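PDB 3TMG: glycine betaine, L-proline ABC transporter, glycine/betaine/L-proline-binding protein (ProX) from Borrelia burgdorferi, which binds trimethyl glycine (glycine betaine) and probably delivers it, as the substrate-binding component, to an ABC importer in the cell membrane. Local coordinates for residues T136-V139 with T140-L144; V156-S159 with E160-L164; V51-S54 with I55-Y59. One frame throughout, in Å; residues are numbered along the deposited sequence.

Along the chain contact 3 comes first, then contact 1, then contact 2. Contacts 1 and 2 follow each other closely: helix 135-146 carries contact 1 and connects the parallel strands 126-128 and 154-156, and contact 2 turns from the second of these strands into helix 160-172. Their centres lie about 14 Å apart, and Gln137 NE2 packs on Pro157 CA at 3.6 Å. Contact 3 starts helix 53-61, after strand 44-50 of a separate two-stranded parallel sheet, with its centre about 19 Å from each of the others. Contacts 2 and 3 are helix starts and contact 1 runs along most of its helix; all three come near the bound trimethyl glycine, which contact 1 touches.

Contact 1. Residues T136-V139 with T140-L144; sequences TQIV and TEQAL. With BET (trimethyl glycine), chain E.
The trimethyl glycine pocket meets the first turn of helix 135-146 here, where Thr140 reaches back to Thr136, one of the residues that bind the ligand. Thr136 N donates to the carboxylate oxygen O of the ligand at 3.0 Å, with an N-H...O angle of 164°. The start of a helix is a favourable place for a carboxylate, since the helix dipole probably adds to the attraction. Thr136 OG1 turns to Gln100, which bonds it.

Thr140, one turn on, grips Thr136 O twice. The backbone N makes the usual helical bond at 2.9 Å, and OG1 donates at 2.7 Å from the opposite face of the carbonyl plane. With OG1 beside its own backbone N (chi1 -67°), the hydroxyl folds back onto the helix. This helix is the crossover of a beta-alpha-beta unit between strands 126-128 and 154-156, and its buried side, including Thr140, rests on Leu155 and Phe102.

The other side is more open. Gln142 runs extended beside Ile138, pointing the same way, and brings NE2 to 3.9 Å from Ile138 CG2; its OE1 passes 4.0 Å from Val139 CG2. Glu141 OE1 takes two water bonds: one water also donates to Ile138 O at 2.9 Å, while the other makes a weak bond to Gln137 O.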
ATOM      1  N   THR A 136       2.546  -7.110  -4.497  1.00 14.73           N
ATOM      2  CA  THR A 136       2.081  -6.876  -5.856  1.00 15.13           C
ATOM      3  C   THR A 136       3.115  -7.354  -6.908  1.00 15.63           C
ATOM      4  O   THR A 136       2.760  -7.894  -7.957  1.00 15.91           O
ATOM      5  CB  THR A 136       1.707  -5.404  -6.078  1.00 14.96           C
ATOM      6  OG1 THR A 136       0.511  -5.124  -5.326  1.00 15.17           O
ATOM      7  CG2 THR A 136       1.383  -5.164  -7.568  1.00 14.71           C
ATOM      8  N   GLN A 137       4.394  -7.144  -6.620  1.00 15.85           N
ATOM      9  CA  GLN A 137       5.443  -7.626  -7.532  1.00 16.39           C
ATOM     10  C   GLN A 137       5.506  -9.156  -7.638  1.00 16.91           C
ATOM     11  O   GLN A 137       5.689  -9.730  -8.732  1.00 17.83           O
ATOM     12  CB  GLN A 137       6.801  -7.096  -7.070  1.00 17.30           C
ATOM     13  CG  GLN A 137       7.975  -7.330  -8.050  1.00 18.43           C
ATOM     14  CD  GLN A 137       8.042  -6.305  -9.172  1.00 19.41           C
ATOM     15  OE1 GLN A 137       7.137  -5.481  -9.340  1.00 19.59           O
ATOM     16  NE2 GLN A 137       9.083  -6.409 -10.002  1.00 19.88           N
ATOM     17  N   ILE A 138       5.405  -9.815  -6.490  1.00 16.73           N
ATOM     18  CA  ILE A 138       5.309 -11.274  -6.445  1.00 17.30           C
ATOM     19  C   ILE A 138       4.129 -11.797  -7.293  1.00 16.92           C
ATOM     20  O   ILE A 138       4.290 -12.696  -8.169  1.00 17.20           O
ATOM     21  CB  ILE A 138       5.192 -11.774  -4.990  1.00 17.76           C
ATOM     22  CG1 ILE A 138       6.484 -11.413  -4.195  1.00 19.12           C
ATOM     23  CG2 ILE A 138       4.903 -13.293  -4.978  1.00 18.81           C
ATOM     24  CD1 ILE A 138       6.513 -11.922  -2.750  1.00 19.66           C
ATOM     25  N   VAL A 139       2.945 -11.232  -7.066  1.00 15.86           N
ATOM     26  CA  VAL A 139       1.735 -11.764  -7.746  1.00 15.90           C
ATOM     27  C   VAL A 139       1.781 -11.432  -9.246  1.00 15.94           C
ATOM     28  O   VAL A 139       1.362 -12.203 -10.079  1.00 16.27           O
ATOM     29  CB  VAL A 139       0.428 -11.234  -7.114  1.00 15.05           C
ATOM     30  CG1 VAL A 139      -0.756 -11.834  -7.852  1.00 15.23           C
ATOM     31  CG2 VAL A 139       0.371 -11.700  -5.629  1.00 15.28           C
ATOM     32  N   THR A 140       2.335 -10.277  -9.571  1.00 16.11           N
ATOM     33  CA  THR A 140       2.550  -9.931 -10.990  1.00 16.90           C
ATOM     34  C   THR A 140       3.423 -10.991 -11.712  1.00 18.07           C
ATOM     35  O   THR A 140       3.117 -11.420 -12.824  1.00 18.43           O
ATOM     36  CB  THR A 140       3.228  -8.569 -11.102  1.00 16.66           C
ATOM     37  OG1 THR A 140       2.320  -7.550 -10.645  1.00 16.02           O
ATOM     38  CG2 THR A 140       3.586  -8.297 -12.558  1.00 17.51           C
ATOM     39  N   GLU A 141       4.519 -11.386 -11.087  1.00 19.52           N
ATOM     40  CA  GLU A 141       5.363 -12.435 -11.666  1.00 22.02           C
ATOM     41  C   GLU A 141       4.579 -13.747 -11.793  1.00 22.75           C
ATOM     42  O   GLU A 141       4.714 -14.480 -12.792  1.00 23.50           O
ATOM     43  CB  GLU A 141       6.614 -12.637 -10.812  1.00 24.80           C
ATOM     44  CG  GLU A 141       7.570 -13.659 -11.383  1.00 29.42           C
ATOM     45  CD  GLU A 141       8.627 -14.049 -10.376  1.00 33.54           C
ATOM     46  OE1 GLU A 141       8.501 -13.671  -9.194  1.00 37.42           O
ATOM     47  OE2 GLU A 141       9.602 -14.721 -10.777  1.00 39.78           O
ATOM     48  N   GLN A 142       3.740 -14.054 -10.796  1.00 22.23           N
ATOM     49  CA  GLN A 142       2.926 -15.273 -10.879  1.00 23.40           C
ATOM     50  C   GLN A 142       1.904 -15.180 -12.042  1.00 22.92           C
ATOM     51  O   GLN A 142       1.685 -16.172 -12.759  1.00 23.80           O
ATOM     52  CB  GLN A 142       2.237 -15.549  -9.527  1.00 24.16           C
ATOM     53  CG  GLN A 142       3.256 -15.899  -8.426  1.00 25.05           C
ATOM     54  CD  GLN A 142       2.672 -15.967  -7.016  1.00 25.83           C
ATOM     55  OE1 GLN A 142       1.662 -15.353  -6.711  1.00 24.36           O
ATOM     56  NE2 GLN A 142       3.335 -16.718  -6.146  1.00 27.20           N
ATOM     57  N   ALA A 143       1.302 -13.997 -12.238  1.00 21.06           N
ATOM     58  CA  ALA A 143       0.388 -13.752 -13.380  1.00 20.26           C
ATOM     59  C   ALA A 143       1.077 -13.859 -14.762  1.00 21.25           C
ATOM     60  O   ALA A 143       0.541 -14.480 -15.706  1.00 21.51           O
ATOM     61  CB  ALA A 143      -0.293 -12.385 -13.231  1.00 18.30           C
ATOM     62  N   LEU A 144       2.282 -13.291 -14.867  1.00 21.18           N
ATOM     63  CA  LEU A 144       3.066 -13.422 -16.107  1.00 22.27           C
ATOM     64  C   LEU A 144       3.319 -14.871 -16.421  1.00 23.26           C
ATOM     65  O   LEU A 144       3.141 -15.283 -17.562  1.00 23.52           O
ATOM     66  CB  LEU A 144       4.387 -12.663 -16.058  1.00 22.64           C
ATOM     67  CG  LEU A 144       4.228 -11.149 -16.147  1.00 22.46           C
ATOM     68  CD1 LEU A 144       5.557 -10.452 -15.828  1.00 23.19           C
ATOM     69  CD2 LEU A 144       3.668 -10.684 -17.499  1.00 22.31           C
TER
HETATM   70  N   BET E 310       1.082  -2.007  -2.814  1.00 21.24           N
HETATM   71  CA  BET E 310       1.077  -2.902  -1.645  1.00 22.93           C
HETATM   72  C   BET E 310       1.219  -4.343  -2.157  1.00 25.81           C
HETATM   73  O   BET E 310       2.293  -4.863  -2.560  1.00 21.29           O
HETATM   74  OXT BET E 310       0.180  -4.970  -2.189  1.00 31.67           O
HETATM   75  C1  BET E 310       0.804  -0.612  -2.429  1.00 21.38           C
HETATM   76  C2  BET E 310       0.053  -2.405  -3.767  1.00 21.25           C
HETATM   77  C3  BET E 310       2.396  -2.082  -3.483  1.00 18.99           C
HETATM   78  O   HOH W   1       8.513 -10.784  -8.357  1.00 26.48           O
HETATM   79  O   HOH W   2       6.108 -14.987  -8.146  1.00 37.22           O

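Contact 2. Residues V156-S159 with E160-L164; sequences VPSS and ESVML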
ATOM      1  N   VAL A 156      10.614  -6.056 -14.508  1.00 28.15           N
ATOM      2  CA  VAL A 156      11.779  -5.309 -14.000  1.00 29.60           C
ATOM      3  C   VAL A 156      11.501  -4.814 -12.596  1.00 28.60           C
ATOM      4  O   VAL A 156      10.544  -4.054 -12.392  1.00 28.23           O
ATOM      5  CB  VAL A 156      12.112  -4.059 -14.859  1.00 30.09           C
ATOM      6  CG1 VAL A 156      13.409  -3.406 -14.391  1.00 30.88           C
ATOM      7  CG2 VAL A 156      12.176  -4.389 -16.335  1.00 31.12           C
ATOM      8  N   PRO A 157      12.330  -5.207 -11.616  1.00 28.08           N
ATOM      9  CA  PRO A 157      12.103  -4.563 -10.327  1.00 27.09           C
ATOM     10  C   PRO A 157      12.710  -3.124 -10.277  1.00 27.92           C
ATOM     11  O   PRO A 157      13.735  -2.851 -10.893  1.00 29.18           O
ATOM     12  CB  PRO A 157      12.789  -5.523  -9.336  1.00 27.56           C
ATOM     13  CG  PRO A 157      13.910  -6.136 -10.137  1.00 28.90           C
ATOM     14  CD  PRO A 157      13.433  -6.209 -11.565  1.00 30.03           C
ATOM     15  N   SER A 158      12.055  -2.210  -9.586  1.00 26.73           N
ATOM     16  CA  SER A 158      12.648  -0.918  -9.285  1.00 27.30           C
ATOM     17  C   SER A 158      12.008  -0.400  -8.008  1.00 25.82           C
ATOM     18  O   SER A 158      12.364  -0.858  -6.917  1.00 26.46           O
ATOM     19  CB  SER A 158      12.538   0.072 -10.473  1.00 27.67           C
ATOM     20  OG  SER A 158      11.195   0.424 -10.802  1.00 27.97           O
ATOM     21  N   SER A 159      11.049   0.521  -8.136  1.00 24.46           N
ATOM     22  CA  SER A 159      10.344   1.084  -6.971  1.00 23.43           C
ATOM     23  C   SER A 159       9.089   1.778  -7.473  1.00 21.96           C
ATOM     24  O   SER A 159       8.969   2.003  -8.675  1.00 21.93           O
ATOM     25  CB  SER A 159      11.256   2.102  -6.255  1.00 24.62           C
ATOM     26  OG  SER A 159      11.570   3.194  -7.128  1.00 25.76           O
ATOM     27  N   GLU A 160       8.174   2.111  -6.569  1.00 21.11           N
ATOM     28  CA  GLU A 160       6.986   2.868  -6.919  1.00 20.61           C
ATOM     29  C   GLU A 160       7.387   4.180  -7.656  1.00 21.34           C
ATOM     30  O   GLU A 160       6.771   4.508  -8.645  1.00 20.42           O
ATOM     31  CB  GLU A 160       6.108   3.193  -5.705  1.00 20.50           C
ATOM     32  CG  GLU A 160       4.764   3.834  -6.114  1.00 21.59           C
ATOM     33  CD  GLU A 160       3.941   4.434  -4.963  1.00 24.37           C
ATOM     34  OE1 GLU A 160       4.393   4.366  -3.817  1.00 24.74           O
ATOM     35  OE2 GLU A 160       2.839   5.003  -5.194  1.00 24.53           O
ATOM     36  N   SER A 161       8.410   4.890  -7.157  1.00 20.78           N
ATOM     37  CA  SER A 161       8.828   6.167  -7.751  0.70 22.27           C
ATOM     38  C   SER A 161       9.358   6.016  -9.191  1.00 22.20           C
ATOM     39  O   SER A 161       8.978   6.790 -10.091  1.00 23.10           O
ATOM     40  CB  SER A 161       9.868   6.857  -6.862  0.70 22.54           C
ATOM     41  OG  SER A 161       9.214   7.377  -5.721  0.70 20.99           O
ATOM     42  N   VAL A 162      10.208   5.020  -9.413  1.00 22.10           N
ATOM     43  CA  VAL A 162      10.777   4.771 -10.738  1.00 22.87           C
ATOM     44  C   VAL A 162       9.667   4.309 -11.687  1.00 22.38           C
ATOM     45  O   VAL A 162       9.588   4.795 -12.831  1.00 22.74           O
ATOM     46  CB  VAL A 162      11.910   3.711 -10.703  1.00 23.62           C
ATOM     47  CG1 VAL A 162      12.247   3.254 -12.092  1.00 24.53           C
ATOM     48  CG2 VAL A 162      13.126   4.274  -9.995  1.00 24.98           C
ATOM     49  N   MET A 163       8.811   3.375 -11.216  1.00 20.05           N
ATOM     50  CA  MET A 163       7.669   2.893 -12.034  1.00 19.06           C
ATOM     51  C   MET A 163       6.790   4.081 -12.478  1.00 18.16           C
ATOM     52  O   MET A 163       6.488   4.231 -13.657  1.00 18.58           O
ATOM     53  CB  MET A 163       6.838   1.821 -11.277  1.00 18.27           C
ATOM     54  CG  MET A 163       5.575   1.346 -12.009  1.00 18.20           C
ATOM     55  SD  MET A 163       4.121   2.418 -11.842  1.00 17.78           S
ATOM     56  CE  MET A 163       3.690   1.983 -10.150  1.00 17.24           C
ATOM     57  N   LEU A 164       6.421   4.941 -11.542  1.00 17.56           N
ATOM     58  CA  LEU A 164       5.593   6.124 -11.879  1.00 18.05           C
ATOM     59  C   LEU A 164       6.271   7.166 -12.777  1.00 19.09           C
ATOM     60  O   LEU A 164       5.629   7.727 -13.656  1.00 19.20           O
ATOM     61  CB  LEU A 164       5.060   6.797 -10.632  1.00 17.44           C
ATOM     62  CG  LEU A 164       4.096   5.949  -9.784  1.00 16.83           C
ATOM     63  CD1 LEU A 164       4.005   6.622  -8.427  1.00 16.07           C
ATOM     64  CD2 LEU A 164       2.751   5.897 -10.512  1.00 16.57           C
TER
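Ser159 and Val162 meet through the serine hydroxyl, which accepts from the backbone N of Val162 at 3.2 Å with an N-H...O angle of 166°. A chi1 of 62° makes this possible: OG sits between the backbone N and the carbonyl carbon of Ser159, which brings the oxygen in front of the Val162 N-H. The same oxygen lies 3.4 Å from Val162 CG2, the branch beside the valine's backbone N.

Val162's other branch, CG1, stands anti to its backbone N (chi1 167°) and turns to Ser158. There it packs against the serine side chain, with Ser158 OG at 3.3 Å and CB at 3.6 Å. Ser158 has nearly the same first torsion as Ser159, yet its hydroxyl serves another purpose, bonding Gly129 O. Each serine thus touches a different methyl of Val162, and Ser159 alone of the two also takes its N-H.

Ser159 O closes the turn by accepting from Met163 N at 2.9 Å. Met163 CB also comes within 3.4 Å of that carbonyl oxygen, after which the side chain bends at chi2 and chi3 and ends away from the loop, among Ile130, Val179, Leu181 and Trp182. Glu160 is extended instead. Its carboxylate leaves the turn to bond His185 through OE2 and Gly26 N through OE1, and the side chain's nearest atom is about 6 Å from the bound trimethyl glycine.

A serine just before the helix whose hydroxyl takes the N-H three residues on is the classic N-cap, here opening helix 160-172 after the short loop that follows strand 154-156.

Contact 3. Residues V51-S54 with I55-Y59; sequences VTTS and IMYQY
Val51 and Ile55 pack at the start of helix 53-61, their side chains crossing at about a right angle. From the isoleucine's CB the way leads first to Thr52 OG1, 3.5 Å off. CG2, anti to the backbone N, goes to Val51, where it meets CB at 3.6 Å and CG1 at 3.9 Å; its other side lies over the centre of the Tyr59 ring, 3.9 Å above the plane. CG1, anti to the carbonyl carbon (chi1 -75°), passes 3.5 Å from Thr52 OG1, while CD1, at the tip, turns away from the threonine hydroxyl.

That threonine is the N-cap. Its OG1, between the backbone N and the carbonyl carbon (chi1 69°), accepts from Ile55 N, and its carbonyl oxygen accepts from Met56 N with an N-H...O angle of 167°. Val51 CG2 touches the Met56 backbone N and CB, the latter 3.7 Å away.

Further round, Thr53 CG2 lies alongside Tyr57, in the ring plane at its edge, 3.9 Å from both CD2 and CE2. Thr53 O, near the same plane, comes to 3.3 Å from CD2 besides taking the backbone N-H of Tyr57. The phenol OH extends to Asp77 and Ser71.

Chemically, one threonine satisfies two backbone N-H groups at the helix start, with hydroxyl and carbonyl, while the valine before it supplies apolar cover. The bonds of the hydroxyl to Asp77 and Ser71 fix where the end of Tyr57 lies, and Thr53 packs at the ring edge.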
ATOM      1  N   VAL A  51      10.881  -0.467   6.096  1.00 16.11           N
ATOM      2  CA  VAL A  51      11.596  -1.700   5.866  1.00 16.63           C
ATOM      3  C   VAL A  51      11.093  -2.371   4.573  1.00 16.57           C
ATOM      4  O   VAL A  51      10.255  -1.796   3.831  1.00 15.80           O
ATOM      5  CB  VAL A  51      11.488  -2.643   7.099  1.00 16.95           C
ATOM      6  CG1 VAL A  51      12.158  -2.023   8.314  1.00 17.59           C
ATOM      7  CG2 VAL A  51      10.028  -2.977   7.409  1.00 16.33           C
ATOM      8  N   THR A  52      11.626  -3.542   4.255  1.00 16.79           N
ATOM      9  CA  THR A  52      11.022  -4.331   3.131  1.00 16.67           C
ATOM     10  C   THR A  52       9.728  -5.030   3.621  1.00 15.74           C
ATOM     11  O   THR A  52       9.503  -5.192   4.812  1.00 15.53           O
ATOM     12  CB  THR A  52      11.998  -5.388   2.552  1.00 17.63           C
ATOM     13  OG1 THR A  52      12.185  -6.412   3.535  1.00 18.36           O
ATOM     14  CG2 THR A  52      13.390  -4.737   2.206  1.00 19.47           C
ATOM     15  N   THR A  53       8.876  -5.445   2.685  1.00 15.67           N
ATOM     16  CA  THR A  53       7.693  -6.235   3.034  1.00 15.47           C
ATOM     17  C   THR A  53       8.024  -7.470   3.896  1.00 16.68           C
ATOM     18  O   THR A  53       7.331  -7.730   4.902  1.00 16.92           O
ATOM     19  CB  THR A  53       6.914  -6.647   1.766  1.00 15.57           C
ATOM     20  OG1 THR A  53       6.706  -5.496   0.951  1.00 14.53           O
ATOM     21  CG2 THR A  53       5.501  -7.176   2.140  1.00 15.75           C
ATOM     22  N   SER A  54       9.022  -8.262   3.477  1.00 17.63           N
ATOM     23  CA  SER A  54       9.454  -9.444   4.215  1.00 18.97           C
ATOM     24  C   SER A  54       9.838  -9.076   5.645  1.00 19.54           C
ATOM     25  O   SER A  54       9.438  -9.751   6.586  1.00 20.15           O
ATOM     26  CB  SER A  54      10.641 -10.141   3.518  1.00 20.91           C
ATOM     27  OG  SER A  54      11.107 -11.269   4.284  1.00 22.40           O
ATOM     28  N   ILE A  55      10.624  -8.012   5.812  1.00 19.23           N
ATOM     29  CA  ILE A  55      11.099  -7.638   7.159  1.00 20.40           C
ATOM     30  C   ILE A  55       9.963  -7.115   8.039  1.00 19.25           C
ATOM     31  O   ILE A  55       9.895  -7.428   9.242  1.00 19.45           O
ATOM     32  CB  ILE A  55      12.264  -6.620   7.067  1.00 21.42           C
ATOM     33  CG1 ILE A  55      13.525  -7.371   6.634  1.00 23.19           C
ATOM     34  CG2 ILE A  55      12.466  -5.883   8.384  1.00 21.84           C
ATOM     35  CD1 ILE A  55      13.901  -8.559   7.524  1.00 26.02           C
ATOM     36  N   MET A  56       9.056  -6.344   7.431  1.00 17.45           N
ATOM     37  CA  MET A  56       7.877  -5.886   8.145  1.00 16.94           C
ATOM     38  C   MET A  56       7.091  -7.049   8.748  1.00 17.26           C
ATOM     39  O   MET A  56       6.774  -7.019   9.932  1.00 17.46           O
ATOM     40  CB  MET A  56       6.947  -5.079   7.225  1.00 15.29           C
ATOM     41  CG  MET A  56       5.701  -4.545   7.953  1.00 15.31           C
ATOM     42  SD  MET A  56       4.651  -3.635   6.770  1.00 14.72           S
ATOM     43  CE  MET A  56       4.030  -4.995   5.738  1.00 13.98           C
ATOM     44  N   TYR A  57       6.775  -8.067   7.940  1.00 17.65           N
ATOM     45  CA  TYR A  57       6.086  -9.258   8.425  1.00 19.55           C
ATOM     46  C   TYR A  57       6.915 -10.065   9.457  1.00 21.70           C
ATOM     47  O   TYR A  57       6.398 -10.488  10.508  1.00 22.46           O
ATOM     48  CB  TYR A  57       5.663 -10.165   7.249  1.00 19.08           C
ATOM     49  CG  TYR A  57       4.379  -9.749   6.623  1.00 18.45           C
ATOM     50  CD1 TYR A  57       3.153 -10.118   7.195  1.00 18.73           C
ATOM     51  CD2 TYR A  57       4.358  -8.975   5.460  1.00 17.69           C
ATOM     52  CE1 TYR A  57       1.957  -9.742   6.615  1.00 17.92           C
ATOM     53  CE2 TYR A  57       3.158  -8.584   4.882  1.00 16.89           C
ATOM     54  CZ  TYR A  57       1.962  -8.968   5.486  1.00 17.57           C
ATOM     55  OH  TYR A  57       0.769  -8.593   4.925  1.00 17.22           O
ATOM     56  N   GLN A  58       8.202 -10.229   9.190  1.00 23.82           N
ATOM     57  CA  GLN A  58       9.116 -10.895  10.157  1.00 25.71           C
ATOM     58  C   GLN A  58       9.085 -10.240  11.545  1.00 26.25           C
ATOM     59  O   GLN A  58       8.972 -10.911  12.603  1.00 27.54           O
ATOM     60  CB  GLN A  58      10.559 -10.819   9.643  1.00 27.81           C
ATOM     61  CG  GLN A  58      10.893 -11.734   8.481  1.00 30.43           C
ATOM     62  CD  GLN A  58      12.341 -12.209   8.515  1.00 34.43           C
ATOM     63  OE1 GLN A  58      13.228 -11.556   9.090  1.00 35.02           O
ATOM     64  NE2 GLN A  58      12.582 -13.388   7.928  1.00 36.63           N
ATOM     65  N   TYR A  59       9.217  -8.921  11.551  1.00 25.14           N
ATOM     66  CA  TYR A  59       9.314  -8.147  12.790  1.00 26.37           C
ATOM     67  C   TYR A  59       8.041  -8.115  13.599  1.00 25.85           C
ATOM     68  O   TYR A  59       8.078  -8.131  14.824  1.00 25.94           O
ATOM     69  CB  TYR A  59       9.715  -6.729  12.471  1.00 27.49           C
ATOM     70  CG  TYR A  59      11.182  -6.578  12.373  1.00 31.05           C
ATOM     71  CD1 TYR A  59      12.018  -7.694  12.394  1.00 32.02           C
ATOM     72  CD2 TYR A  59      11.747  -5.320  12.259  1.00 32.38           C
ATOM     73  CE1 TYR A  59      13.383  -7.553  12.325  1.00 36.52           C
ATOM     74  CE2 TYR A  59      13.120  -5.177  12.192  1.00 35.68           C
ATOM     75  CZ  TYR A  59      13.916  -6.288  12.218  1.00 35.86           C
ATOM     76  OH  TYR A  59      15.254  -6.114  12.140  1.00 41.02           O
TER